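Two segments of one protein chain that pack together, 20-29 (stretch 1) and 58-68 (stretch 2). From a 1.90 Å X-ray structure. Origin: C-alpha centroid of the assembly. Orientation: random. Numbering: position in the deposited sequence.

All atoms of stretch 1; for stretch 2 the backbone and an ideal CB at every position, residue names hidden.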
ATOM      1  N   PRO A  20     -20.714  -4.194  -5.553  1.00 33.25           N
ATOM      2  CA  PRO A  20     -19.419  -3.972  -4.908  1.00 32.13           C
ATOM      3  C   PRO A  20     -19.269  -2.578  -4.301  1.00 31.67           C
ATOM      4  O   PRO A  20     -20.019  -1.675  -4.644  1.00 31.56           O
ATOM      5  CB  PRO A  20     -18.425  -4.185  -6.048  1.00 31.58           C
ATOM      6  CG  PRO A  20     -19.187  -3.981  -7.285  1.00 32.04           C
ATOM      7  CD  PRO A  20     -20.586  -4.394  -7.006  1.00 32.85           C
ATOM      8  N   SER A  21     -18.348  -2.424  -3.358  1.00 31.60           N
ATOM      9  CA  SER A  21     -17.870  -1.100  -2.975  1.00 31.25           C
ATOM     10  C   SER A  21     -17.055  -0.598  -4.123  1.00 31.01           C
ATOM     11  O   SER A  21     -16.560  -1.394  -4.934  1.00 30.88           O
ATOM     12  CB  SER A  21     -16.969  -1.164  -1.756  1.00 31.84           C
ATOM     13  OG  SER A  21     -17.694  -1.475  -0.593  1.00 33.62           O
ATOM     14  N   THR A  22     -16.866   0.718  -4.182  1.00 30.70           N
ATOM     15  CA  THR A  22     -16.013   1.303  -5.211  1.00 30.00           C
ATOM     16  C   THR A  22     -14.798   1.930  -4.548  1.00 29.38           C
ATOM     17  O   THR A  22     -14.944   2.635  -3.542  1.00 29.05           O
ATOM     18  CB  THR A  22     -16.764   2.358  -6.021  1.00 30.44           C
ATOM     19  OG1 THR A  22     -17.953   1.756  -6.540  1.00 30.13           O
ATOM     20  CG2 THR A  22     -15.896   2.868  -7.182  1.00 29.59           C
ATOM     21  N   LEU A  23     -13.616   1.612  -5.078  1.00 28.29           N
ATOM     22  CA  LEU A  23     -12.367   2.278  -4.684  1.00 27.87           C
ATOM     23  C   LEU A  23     -11.810   3.072  -5.848  1.00 27.84           C
ATOM     24  O   LEU A  23     -11.363   2.512  -6.848  1.00 26.93           O
ATOM     25  CB  LEU A  23     -11.311   1.264  -4.220  1.00 27.51           C
ATOM     26  CG  LEU A  23      -9.925   1.818  -3.792  1.00 27.76           C
ATOM     27  CD1 LEU A  23     -10.073   2.770  -2.633  1.00 22.28           C
ATOM     28  CD2 LEU A  23      -8.939   0.677  -3.476  1.00 26.38           C
ATOM     29  N   THR A  24     -11.796   4.392  -5.700  1.00 28.26           N
ATOM     30  CA  THR A  24     -11.175   5.235  -6.699  1.00 27.99           C
ATOM     31  C   THR A  24      -9.688   5.427  -6.380  1.00 28.33           C
ATOM     32  O   THR A  24      -9.322   5.697  -5.239  1.00 28.75           O
ATOM     33  CB  THR A  24     -11.914   6.583  -6.792  1.00 28.79           C
ATOM     34  OG1 THR A  24     -13.336   6.341  -6.860  1.00 26.96           O
ATOM     35  CG2 THR A  24     -11.462   7.345  -8.022  1.00 29.77           C
ATOM     36  N   ILE A  25      -8.835   5.254  -7.382  1.00 28.09           N
ATOM     37  CA  ILE A  25      -7.392   5.456  -7.254  1.00 27.99           C
ATOM     38  C   ILE A  25      -6.955   6.503  -8.255  1.00 28.66           C
ATOM     39  O   ILE A  25      -7.293   6.403  -9.407  1.00 28.36           O
ATOM     40  CB  ILE A  25      -6.593   4.146  -7.498  1.00 27.89           C
ATOM     41  CG1 ILE A  25      -7.013   3.074  -6.489  1.00 27.64           C
ATOM     42  CG2 ILE A  25      -5.095   4.375  -7.317  1.00 27.70           C
ATOM     43  CD1 ILE A  25      -6.423   3.306  -5.075  1.00 27.57           C
ATOM     44  N   ASN A  26      -6.193   7.501  -7.794  1.00 29.45           N
ATOM     45  CA  ASN A  26      -5.800   8.665  -8.595  1.00 30.01           C
ATOM     46  C   ASN A  26      -4.358   8.511  -9.062  1.00 30.94           C
ATOM     47  O   ASN A  26      -3.464   8.482  -8.241  1.00 31.52           O
ATOM     48  CB  ASN A  26      -5.932   9.921  -7.724  1.00 29.79           C
ATOM     49  CG  ASN A  26      -5.593  11.218  -8.460  1.00 31.13           C
ATOM     50  OD1 ASN A  26      -5.141  11.214  -9.614  1.00 31.23           O
ATOM     51  ND2 ASN A  26      -5.818  12.348  -7.782  1.00 32.34           N
ATOM     52  N   GLY A  27      -4.125   8.438 -10.373  1.00 31.81           N
ATOM     53  CA  GLY A  27      -2.777   8.272 -10.922  1.00 32.26           C
ATOM     54  C   GLY A  27      -1.898   9.522 -10.964  1.00 33.25           C
ATOM     55  O   GLY A  27      -0.695   9.438 -11.285  1.00 33.25           O
ATOM     56  N   LYS A  28      -2.467  10.686 -10.647  1.00 33.34           N
ATOM     57  CA  LYS A  28      -1.673  11.921 -10.570  1.00 33.83           C
ATOM     58  C   LYS A  28      -1.449  12.397  -9.128  1.00 32.97           C
ATOM     59  O   LYS A  28      -0.844  13.432  -8.908  1.00 33.27           O
ATOM     60  CB  LYS A  28      -2.281  13.015 -11.463  1.00 34.06           C
ATOM     61  CG  LYS A  28      -1.557  13.147 -12.826  1.00 36.51           C
ATOM     62  CD  LYS A  28      -2.434  13.746 -13.881  1.00 39.86           C
ATOM     63  CE  LYS A  28      -1.796  13.677 -15.267  1.00 41.82           C
ATOM     64  NZ  LYS A  28      -2.798  13.968 -16.364  1.00 44.08           N
ATOM     65  N   ALA A  29      -1.898  11.603  -8.157  1.00 32.59           N
ATOM     66  CA  ALA A  29      -1.606  11.834  -6.749  1.00 31.68           C
ATOM     67  C   ALA A  29      -0.106  11.831  -6.551  1.00 31.57           C
ATOM     68  O   ALA A  29       0.548  10.883  -6.959  1.00 31.26           O
ATOM     69  CB  ALA A  29      -2.222  10.742  -5.904  1.00 31.92           C
ATOM     70  N   UNK A  58      -5.989  13.109 -11.922  1.00 33.48           N
ATOM     71  CA  UNK A  58      -6.128  14.535 -11.702  1.00 34.17           C
ATOM     72  C   UNK A  58      -5.514  14.839 -10.367  1.00 34.23           C
ATOM     73  O   UNK A  58      -5.970  14.323  -9.357  1.00 34.20           O
ATOM     74  CB  UNK A  58      -7.588  14.987 -11.763  1.00 34.17           C
ATOM     75  N   UNK A  59      -4.480  15.673 -10.366  1.00 34.24           N
ATOM     76  CA  UNK A  59      -3.781  15.987  -9.132  1.00 34.42           C
ATOM     77  C   UNK A  59      -4.628  16.825  -8.171  1.00 34.13           C
ATOM     78  O   UNK A  59      -4.296  16.900  -6.987  1.00 34.35           O
ATOM     79  CB  UNK A  59      -2.479  16.724  -9.452  1.00 34.42           C
ATOM     80  N   UNK A  60      -5.716  17.423  -8.653  1.00 32.74           N
ATOM     81  CA  UNK A  60      -6.649  18.134  -7.772  1.00 32.90           C
ATOM     82  C   UNK A  60      -7.844  17.258  -7.370  1.00 32.15           C
ATOM     83  O   UNK A  60      -8.993  17.696  -7.374  1.00 32.25           O
ATOM     84  CB  UNK A  60      -7.149  19.406  -8.460  1.00 32.90           C
ATOM     85  N   UNK A  61      -7.560  16.014  -7.023  1.00 30.99           N
ATOM     86  CA  UNK A  61      -8.583  15.084  -6.552  1.00 30.59           C
ATOM     87  C   UNK A  61      -7.922  14.259  -5.458  1.00 29.19           C
ATOM     88  O   UNK A  61      -6.691  14.115  -5.461  1.00 29.71           O
ATOM     89  CB  UNK A  61      -9.132  14.206  -7.678  1.00 30.59           C
ATOM     90  N   UNK A  62      -8.720  13.734  -4.507  1.00 28.24           N
ATOM     91  CA  UNK A  62      -8.192  12.840  -3.497  1.00 26.72           C
ATOM     92  C   UNK A  62      -7.342  11.730  -4.116  1.00 26.12           C
ATOM     93  O   UNK A  62      -7.585  11.303  -5.244  1.00 25.63           O
ATOM     94  CB  UNK A  62      -9.338  12.236  -2.683  1.00 26.72           C
ATOM     95  N   UNK A  63      -6.358  11.272  -3.364  1.00 24.68           N
ATOM     96  CA  UNK A  63      -5.527  10.162  -3.778  1.00 25.00           C
ATOM     97  C   UNK A  63      -6.329   8.867  -3.915  1.00 24.32           C
ATOM     98  O   UNK A  63      -5.998   7.990  -4.719  1.00 25.93           O
ATOM     99  CB  UNK A  63      -4.383   9.969  -2.781  1.00 25.00           C
ATOM    100  N   UNK A  64      -7.362   8.740  -3.100  1.00 24.80           N
ATOM    101  CA  UNK A  64      -8.167   7.536  -3.059  1.00 25.00           C
ATOM    102  C   UNK A  64      -9.483   7.856  -2.364  1.00 25.92           C
ATOM    103  O   UNK A  64      -9.582   8.788  -1.556  1.00 25.65           O
ATOM    104  CB  UNK A  64      -7.428   6.401  -2.348  1.00 25.00           C
ATOM    105  N   UNK A  65     -10.513   7.089  -2.693  1.00 26.45           N
ATOM    106  CA  UNK A  65     -11.812   7.305  -2.116  1.00 27.70           C
ATOM    107  C   UNK A  65     -12.470   5.927  -2.020  1.00 28.24           C
ATOM    108  O   UNK A  65     -12.427   5.184  -2.969  1.00 28.56           O
ATOM    109  CB  UNK A  65     -12.643   8.290  -2.940  1.00 27.70           C
ATOM    110  N   UNK A  66     -13.023   5.574  -0.870  1.00 29.09           N
ATOM    111  CA  UNK A  66     -13.786   4.330  -0.737  1.00 29.41           C
ATOM    112  C   UNK A  66     -15.237   4.714  -0.638  1.00 30.12           C
ATOM    113  O   UNK A  66     -15.655   5.266   0.380  1.00 30.29           O
ATOM    114  CB  UNK A  66     -13.345   3.506   0.475  1.00 29.41           C
ATOM    115  N   UNK A  67     -16.000   4.381  -1.677  1.00 30.88           N
ATOM    116  CA  UNK A  67     -17.379   4.829  -1.826  1.00 31.20           C
ATOM    117  C   UNK A  67     -17.367   6.376  -1.784  1.00 31.52           C
ATOM    118  O   UNK A  67     -16.839   6.998  -2.698  1.00 31.02           O
ATOM    119  CB  UNK A  67     -18.275   4.240  -0.735  1.00 31.20           C
ATOM    120  N   UNK A  68     -17.888   7.007  -0.746  1.00 32.13           N
ATOM    121  CA  UNK A  68     -17.784   8.473  -0.685  1.00 32.83           C
ATOM    122  C   UNK A  68     -16.733   8.961   0.306  1.00 32.41           C
ATOM    123  O   UNK A  68     -16.483  10.181   0.413  1.00 33.06           O
ATOM    124  CB  UNK A  68     -19.141   9.073  -0.313  1.00 32.83           C
TER

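Strand 64-66 of stretch 2 runs antiparallel to strand 21-26. Stretch 2 mostly offers backbone atoms to the hydrogen bonds between them, so those bonds set no demand on its side chains; position 67 is the exception.

At position 58 the CA-to-CB bond points away from stretch 1, while the backbone meets the amide of Asn26: N gives a hydrogen bond to Asn26 OD1 (3.1 Å), and O takes one from Asn26 ND2 (2.5 Å). These bonds leave the choice open; with CB pointing away, many residues, polar ones among them, would suit. The residue is Asp58; Asp58 OD1 accepts a hydrogen bond from the backbone N of position 60 at 2.9 Å, tying the side chain to the backbone two residues on.

Position 59 points sideways, its ideal CB 3.7 Å from Lys28 O; a flexible chain that can slide past would do. Lys59 brings CG to 3.4 Å from Lys28 O, then its end leads away. Position 60 points away into space free of stretch 1, and many residues would serve; it is Lys60.

At 61 the ideal CB lies 3.8 Å from Asn26 ND2; a small residue fits easily, and a longer one that turns outward is not excluded by what is visible. Ala61 fits, and its O accepts a weak hydrogen bond from Asn26 ND2 (3.0 Å). Position 62, with phi -49° and psi 150° and no stretch 1 atom near its CB, admits proline among others. Pro62 is found, its O accepting from Asn26 ND2 at 3.3 Å.

Position 63 sets its ideal CB 3.9 Å from Ala29 CB, inviting a small apolar group. Ala63 makes that contact, CB to Ala29 CB at 3.9 Å, while its O accepts from Asn26 N (3.1 Å).

The ideal CB of 64 is 3.5 Å from Thr24 O and 4.2 Å from Ile25 CD1, on the face carrying Leu23 and Ile25. A small apolar residue suits; Ala64 places CB 4.3 Å from Ile25 CD1.

Position 65 shares the other face with Thr24, its ideal CB 4.3 Å from Thr24 CB. Beta-branched, polar or long chains could all pair there. Lys65 lays its CB 4.1 Å from Thr24 CB and sends its end away; its N and O hydrogen-bond Thr24 O (3.1 Å) and Thr24 N (2.9 Å).

At 66 the side returns to Leu23, with the ideal CB 4.6 Å from Leu23 CD1, so a branched apolar chain is natural. Leu66 reaches on to Ser21, CD1 to Ser21 CB at 4.1 Å.

Position 67 has phi 57° with psi -111°, a conformation most easily taken by glycine, but the donors Thr22 N and Ser21 OG call for an acceptor-bearing side chain, such as Asp or Asn. Asp67 uses both: OD1 accepts from Thr22 N (2.9 Å), OD2 weakly from Ser21 OG (3.4 Å), and its own N hydrogen-bonds Thr22 O (2.8 Å). Position 68 points away, unconstrained here; it is Asp68.

Stretch 2 (58-68) DKKAPAAKLDD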
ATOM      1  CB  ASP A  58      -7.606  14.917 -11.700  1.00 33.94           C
ATOM      2  CG  ASP A  58      -7.823  16.392 -11.453  1.00 35.72           C
ATOM      3  OD1 ASP A  58      -6.825  17.137 -11.304  1.00 34.31           O
ATOM      4  OD2 ASP A  58      -9.006  16.809 -11.415  1.00 39.03           O
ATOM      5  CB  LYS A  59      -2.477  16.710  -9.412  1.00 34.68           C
ATOM      6  CG  LYS A  59      -1.557  16.701  -8.220  1.00 35.25           C
ATOM      7  CD  LYS A  59      -0.668  17.891  -8.187  1.00 36.57           C
ATOM      8  CE  LYS A  59      -0.327  18.187  -6.745  1.00 37.08           C
ATOM      9  NZ  LYS A  59       1.032  18.653  -6.651  1.00 33.70           N
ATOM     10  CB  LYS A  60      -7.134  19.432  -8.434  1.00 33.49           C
ATOM     11  CG  LYS A  60      -6.025  20.415  -8.755  1.00 34.43           C
ATOM     12  CD  LYS A  60      -6.521  21.566  -9.649  1.00 36.65           C
ATOM     13  CE  LYS A  60      -5.335  22.421 -10.127  1.00 37.59           C
ATOM     14  NZ  LYS A  60      -5.707  23.757 -10.703  1.00 37.67           N
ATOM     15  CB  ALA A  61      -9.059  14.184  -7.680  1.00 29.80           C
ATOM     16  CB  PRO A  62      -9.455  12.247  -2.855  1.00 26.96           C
ATOM     17  CG  PRO A  62     -10.499  13.265  -3.048  1.00 28.41           C
ATOM     18  CD  PRO A  62     -10.160  13.994  -4.315  1.00 28.22           C
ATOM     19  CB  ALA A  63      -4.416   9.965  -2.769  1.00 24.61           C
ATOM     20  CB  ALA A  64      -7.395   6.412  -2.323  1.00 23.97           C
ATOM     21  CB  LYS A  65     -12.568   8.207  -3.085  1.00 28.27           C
ATOM     22  CG  LYS A  65     -13.666   9.036  -2.547  1.00 30.73           C
ATOM     23  CD  LYS A  65     -14.515   9.492  -3.732  1.00 32.72           C
ATOM     24  CE  LYS A  65     -15.210  10.772  -3.524  1.00 35.57           C
ATOM     25  NZ  LYS A  65     -16.002  11.012  -4.778  1.00 38.51           N
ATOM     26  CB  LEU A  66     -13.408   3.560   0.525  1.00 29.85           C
ATOM     27  CG  LEU A  66     -14.206   2.261   0.705  1.00 29.07           C
ATOM     28  CD1 LEU A  66     -13.918   1.309  -0.447  1.00 28.32           C
ATOM     29  CD2 LEU A  66     -13.892   1.622   2.045  1.00 33.21           C
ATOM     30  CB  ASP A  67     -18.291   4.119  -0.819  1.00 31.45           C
ATOM     31  CG  ASP A  67     -18.384   2.617  -1.090  1.00 31.93           C
ATOM     32  OD1 ASP A  67     -18.398   2.230  -2.276  1.00 29.74           O
ATOM     33  OD2 ASP A  67     -18.422   1.819  -0.126  1.00 34.84           O
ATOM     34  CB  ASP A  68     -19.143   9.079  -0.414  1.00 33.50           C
ATOM     35  CG  ASP A  68     -20.086   8.914  -1.608  1.00 35.88           C
ATOM     36  OD1 ASP A  68     -19.596   8.935  -2.771  1.00 39.47           O
ATOM     37  OD2 ASP A  68     -21.305   8.764  -1.393  1.00 38.66           O
TER
HETATM   38  O   HOH W   1     -15.302   5.864  -4.923  1.00 31.06           O
HETATM   39  O   HOH W   2      -3.584   7.433  -5.658  1.00 28.59           O
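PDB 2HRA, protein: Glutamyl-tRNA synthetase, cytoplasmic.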